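Local coordinates for protein beta-galacturonidase (Eisenbergiella tayi, PDB 6NCW) that hydrolyses beta-galacturonides as a glycoside hydrolase of family 2, and may also have beta-glucuronidase activity, at residues F499-I509 with V548-F559. Sequence-based numbering, arbitrary orientation.
Sequences FSREGCSGVYI and VKDSYRSLGNYF
Strand 504-509 and helix 548-553 run nearly antiparallel, their axes at 155° and 12.3 Å apart at closest approach, with Ile509 opposite Val548 at one end, while Phe499, at the end of the preceding helix, faces Leu555 just past helix 548-553. The space between strand and helix is bridged by Tyr552, whose side chain meets that of Ile509 from the opposite direction: Ile509 CD1 lies 3.5 Å from Tyr552 CZ. Ile509 has CG1 anti to its carbonyl carbon, and the CD1 it carries also reaches Val548 CG1, at 3.6 Å. Val507 CG1 approaches the phenol obliquely, 3.6 Å from Tyr552 OH. That hydroxyl is satisfied beyond the two segments by the carbonyl of Gly274, in the neighbouring strand 268-276, which holds the polar end of the ring among mostly apolar neighbours. Phe499 meets the Tyr552 ring rim to rim, not stacked: the centroids are 5.9 Å apart and the planes at 76°. Over one face of Phe499, Leu555 CD1 makes a CH-pi contact 3.5 Å from the ring centroid, only 10° off the normal. Farther on, the edge of Phe559 meets the strand backbone, Phe559 CE2 lying 3.8 Å from Ser505 O. Strand 504-509 pairs in parallel with strands 461-466 and 268-276 and so closes the barrel; backed by helix 544-553, it is the last strand of the TIM barrel, with the side chain of galacturonate-binding Glu465 about 7 Å from that of Val507.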
loop_
_atom_site.group_PDB
_atom_site.type_symbol
_atom_site.label_atom_id
_atom_site.label_comp_id
_atom_site.label_asym_id
_atom_site.label_seq_id
_atom_site.Cartn_x
_atom_site.Cartn_y
_atom_site.Cartn_z
ATOM N N PHE A 499 29.514 -10.793 -12.420
ATOM C CA PHE A 499 30.808 -10.539 -11.800
ATOM C C PHE A 499 31.742 -11.748 -11.815
ATOM O O PHE A 499 32.932 -11.581 -11.544
ATOM C CB PHE A 499 30.598 -10.043 -10.368
ATOM C CG PHE A 499 30.120 -8.623 -10.299
ATOM C CD1 PHE A 499 30.776 -7.625 -11.012
ATOM C CD2 PHE A 499 29.000 -8.287 -9.568
ATOM C CE1 PHE A 499 30.333 -6.301 -10.978
ATOM C CE2 PHE A 499 28.543 -6.958 -9.527
ATOM C CZ PHE A 499 29.225 -5.964 -10.227
ATOM N N SER A 500 31.254 -12.946 -12.132
ATOM C CA SER A 500 32.120 -14.107 -12.284
ATOM C C SER A 500 32.318 -14.515 -13.741
ATOM O O SER A 500 33.001 -15.508 -14.003
ATOM C CB SER A 500 31.574 -15.282 -11.466
ATOM O OG SER A 500 30.316 -15.699 -11.948
ATOM N N ARG A 501 31.765 -13.765 -14.694
ATOM C CA ARG A 501 31.956 -14.034 -16.116
ATOM C C ARG A 501 33.310 -13.465 -16.556
ATOM O O ARG A 501 33.473 -12.245 -16.682
ATOM C CB ARG A 501 30.796 -13.430 -16.904
ATOM C CG ARG A 501 30.857 -13.567 -18.415
ATOM C CD ARG A 501 30.943 -15.026 -18.867
ATOM N NE ARG A 501 32.311 -15.354 -19.247
ATOM C CZ ARG A 501 32.704 -16.525 -19.738
ATOM N NH1 ARG A 501 31.828 -17.510 -19.918
ATOM N NH2 ARG A 501 33.981 -16.701 -20.052
ATOM N N GLU A 502 34.291 -14.341 -16.763
ATOM C CA GLU A 502 35.596 -13.902 -17.246
ATOM C C GLU A 502 35.457 -13.248 -18.605
ATOM O O GLU A 502 34.795 -13.787 -19.498
ATOM C CB GLU A 502 36.566 -15.087 -17.348
ATOM C CG GLU A 502 37.520 -15.209 -16.168
ATOM C CD GLU A 502 38.303 -16.523 -16.191
ATOM O OE1 GLU A 502 38.756 -16.933 -17.292
ATOM O OE2 GLU A 502 38.446 -17.151 -15.112
ATOM N N GLY A 503 36.105 -12.099 -18.763
ATOM C CA GLY A 503 35.991 -11.290 -19.957
ATOM C C GLY A 503 34.941 -10.197 -19.878
ATOM O O GLY A 503 34.806 -9.420 -20.827
ATOM N N CYS A 504 34.198 -10.110 -18.783
ATOM C CA CYS A 504 33.159 -9.105 -18.625
ATOM C C CYS A 504 33.668 -8.013 -17.697
ATOM O O CYS A 504 34.096 -8.300 -16.580
ATOM C CB CYS A 504 31.871 -9.733 -18.071
ATOM S SG CYS A 504 30.518 -8.551 -17.710
ATOM N N SER A 505 33.625 -6.762 -18.163
ATOM C CA SER A 505 34.130 -5.657 -17.361
ATOM C C SER A 505 33.143 -5.164 -16.310
ATOM O O SER A 505 33.548 -4.370 -15.451
ATOM C CB SER A 505 34.529 -4.485 -18.256
ATOM O OG SER A 505 35.705 -4.809 -18.974
ATOM N N GLY A 506 31.882 -5.606 -16.346
ATOM C CA GLY A 506 30.924 -5.207 -15.334
ATOM C C GLY A 506 29.519 -5.106 -15.908
ATOM O O GLY A 506 29.222 -5.682 -16.953
ATOM N N VAL A 507 28.676 -4.338 -15.208
ATOM C CA VAL A 507 27.225 -4.412 -15.371
ATOM C C VAL A 507 26.595 -3.065 -15.027
ATOM O O VAL A 507 27.061 -2.357 -14.125
ATOM C CB VAL A 507 26.627 -5.531 -14.474
ATOM C CG1 VAL A 507 27.005 -5.303 -13.010
ATOM C CG2 VAL A 507 25.099 -5.563 -14.590
ATOM N N TYR A 508 25.517 -2.712 -15.749
ATOM C CA TYR A 508 24.565 -1.692 -15.311
ATOM C C TYR A 508 23.245 -2.377 -15.011
ATOM O O TYR A 508 22.625 -2.970 -15.901
ATOM C CB TYR A 508 24.340 -0.583 -16.343
ATOM C CG TYR A 508 25.532 0.288 -16.579
ATOM C CD1 TYR A 508 26.378 0.054 -17.663
ATOM C CD2 TYR A 508 25.829 1.348 -15.722
ATOM C CE1 TYR A 508 27.499 0.843 -17.884
ATOM C CE2 TYR A 508 26.939 2.151 -15.943
ATOM C CZ TYR A 508 27.779 1.884 -17.019
ATOM O OH TYR A 508 28.889 2.668 -17.246
ATOM N N ILE A 509 22.825 -2.291 -13.753
ATOM C CA ILE A 509 21.506 -2.772 -13.371
ATOM C C ILE A 509 20.426 -1.949 -14.064
ATOM O O ILE A 509 20.468 -0.708 -14.084
ATOM C CB ILE A 509 21.357 -2.725 -11.842
ATOM C CG1 ILE A 509 22.257 -3.803 -11.211
ATOM C CG2 ILE A 509 19.909 -2.982 -11.445
ATOM C CD1 ILE A 509 22.537 -3.613 -9.757
ATOM N N VAL A 548 21.680 -5.693 -3.801
ATOM C CA VAL A 548 22.589 -4.946 -4.670
ATOM C C VAL A 548 23.707 -4.318 -3.848
ATOM O O VAL A 548 24.881 -4.362 -4.231
ATOM C CB VAL A 548 21.817 -3.880 -5.471
ATOM C CG1 VAL A 548 22.789 -2.986 -6.206
ATOM C CG2 VAL A 548 20.850 -4.539 -6.483
ATOM N N LYS A 549 23.356 -3.726 -2.710
ATOM C CA LYS A 549 24.349 -3.087 -1.863
ATOM C C LYS A 549 25.393 -4.096 -1.392
ATOM O O LYS A 549 26.598 -3.846 -1.486
ATOM C CB LYS A 549 23.641 -2.417 -0.689
ATOM C CG LYS A 549 24.525 -1.710 0.312
ATOM C CD LYS A 549 23.620 -0.962 1.292
ATOM C CE LYS A 549 24.411 -0.146 2.292
ATOM N NZ LYS A 549 23.485 0.613 3.159
ATOM N N ASP A 550 24.947 -5.255 -0.900
ATOM C CA ASP A 550 25.893 -6.294 -0.497
ATOM C C ASP A 550 26.837 -6.656 -1.632
ATOM O O ASP A 550 28.042 -6.819 -1.414
ATOM C CB ASP A 550 25.159 -7.548 -0.038
ATOM C CG ASP A 550 24.480 -7.372 1.307
ATOM O OD1 ASP A 550 24.774 -6.384 2.018
ATOM O OD2 ASP A 550 23.625 -8.226 1.640
ATOM N N SER A 551 26.307 -6.794 -2.849
ATOM C CA SER A 551 27.145 -7.174 -3.983
ATOM C C SER A 551 28.127 -6.066 -4.351
ATOM O O SER A 551 29.335 -6.307 -4.446
ATOM C CB SER A 551 26.279 -7.532 -5.186
ATOM O OG SER A 551 27.089 -7.720 -6.331
ATOM N N TYR A 552 27.627 -4.841 -4.560
ATOM C CA TYR A 552 28.490 -3.777 -5.064
ATOM C C TYR A 552 29.500 -3.312 -4.014
ATOM O O TYR A 552 30.606 -2.890 -4.365
ATOM C CB TYR A 552 27.653 -2.590 -5.538
ATOM C CG TYR A 552 27.059 -2.694 -6.934
ATOM C CD1 TYR A 552 27.102 -3.877 -7.663
ATOM C CD2 TYR A 552 26.463 -1.589 -7.522
ATOM C CE1 TYR A 552 26.562 -3.956 -8.950
ATOM C CE2 TYR A 552 25.914 -1.658 -8.795
ATOM C CZ TYR A 552 25.968 -2.836 -9.509
ATOM O OH TYR A 552 25.427 -2.880 -10.783
ATOM N N ARG A 553 29.129 -3.335 -2.735
ATOM C CA ARG A 553 30.062 -2.948 -1.683
ATOM C C ARG A 553 31.161 -3.983 -1.450
ATOM O O ARG A 553 32.152 -3.676 -0.783
ATOM C CB ARG A 553 29.299 -2.709 -0.384
ATOM C CG ARG A 553 28.429 -1.475 -0.402
ATOM C CD ARG A 553 29.007 -0.519 0.580
ATOM N NE ARG A 553 28.009 0.260 1.285
ATOM C CZ ARG A 553 27.899 1.576 1.155
ATOM N NH1 ARG A 553 28.731 2.217 0.331
ATOM N NH2 ARG A 553 26.959 2.239 1.833
ATOM N N SER A 554 31.024 -5.191 -1.983
ATOM C CA SER A 554 32.046 -6.212 -1.825
ATOM C C SER A 554 33.084 -6.177 -2.943
ATOM O O SER A 554 33.911 -7.089 -3.041
ATOM C CB SER A 554 31.396 -7.591 -1.765
ATOM O OG SER A 554 30.895 -7.956 -3.036
ATOM N N LEU A 555 33.048 -5.166 -3.798
ATOM C CA LEU A 555 33.922 -5.147 -4.953
ATOM C C LEU A 555 34.473 -3.747 -5.104
ATOM O O LEU A 555 33.806 -2.766 -4.765
ATOM C CB LEU A 555 33.185 -5.580 -6.225
ATOM C CG LEU A 555 32.851 -7.070 -6.362
ATOM C CD1 LEU A 555 31.857 -7.250 -7.473
ATOM C CD2 LEU A 555 34.093 -7.891 -6.646
ATOM N N GLY A 556 35.703 -3.666 -5.608
ATOM C CA GLY A 556 36.346 -2.395 -5.830
ATOM C C GLY A 556 36.125 -1.900 -7.244
ATOM O O GLY A 556 35.417 -2.505 -8.043
ATOM N N ASN A 557 36.763 -0.770 -7.555
ATOM C CA ASN A 557 36.634 -0.171 -8.875
ATOM C C ASN A 557 37.526 -0.801 -9.940
ATOM O O ASN A 557 37.318 -0.537 -11.135
ATOM C CB ASN A 557 36.925 1.311 -8.778
ATOM C CG ASN A 557 35.924 2.012 -7.926
ATOM O OD1 ASN A 557 34.775 1.586 -7.850
ATOM N ND2 ASN A 557 36.345 3.066 -7.253
ATOM N N TYR A 558 38.492 -1.628 -9.557
ATOM C CA TYR A 558 39.440 -2.150 -10.524
ATOM C C TYR A 558 39.654 -3.634 -10.296
ATOM O O TYR A 558 39.560 -4.123 -9.172
ATOM C CB TYR A 558 40.780 -1.438 -10.429
ATOM C CG TYR A 558 40.643 0.048 -10.415
ATOM C CD1 TYR A 558 40.506 0.746 -11.598
ATOM C CD2 TYR A 558 40.636 0.755 -9.214
ATOM C CE1 TYR A 558 40.383 2.114 -11.604
ATOM C CE2 TYR A 558 40.502 2.117 -9.203
ATOM C CZ TYR A 558 40.377 2.793 -10.409
ATOM O OH TYR A 558 40.239 4.150 -10.437
ATOM N N PHE A 559 39.948 -4.339 -11.384
ATOM C CA PHE A 559 40.385 -5.725 -11.311
ATOM C C PHE A 559 41.844 -5.708 -10.852
ATOM O O PHE A 559 42.745 -5.392 -11.629
ATOM C CB PHE A 559 40.229 -6.405 -12.667
ATOM C CG PHE A 559 38.801 -6.557 -13.133
ATOM C CD1 PHE A 559 38.062 -7.686 -12.800
ATOM C CD2 PHE A 559 38.206 -5.588 -13.932
ATOM C CE1 PHE A 559 36.748 -7.838 -13.237
ATOM C CE2 PHE A 559 36.893 -5.731 -14.374
ATOM C CZ PHE A 559 36.167 -6.865 -14.026
#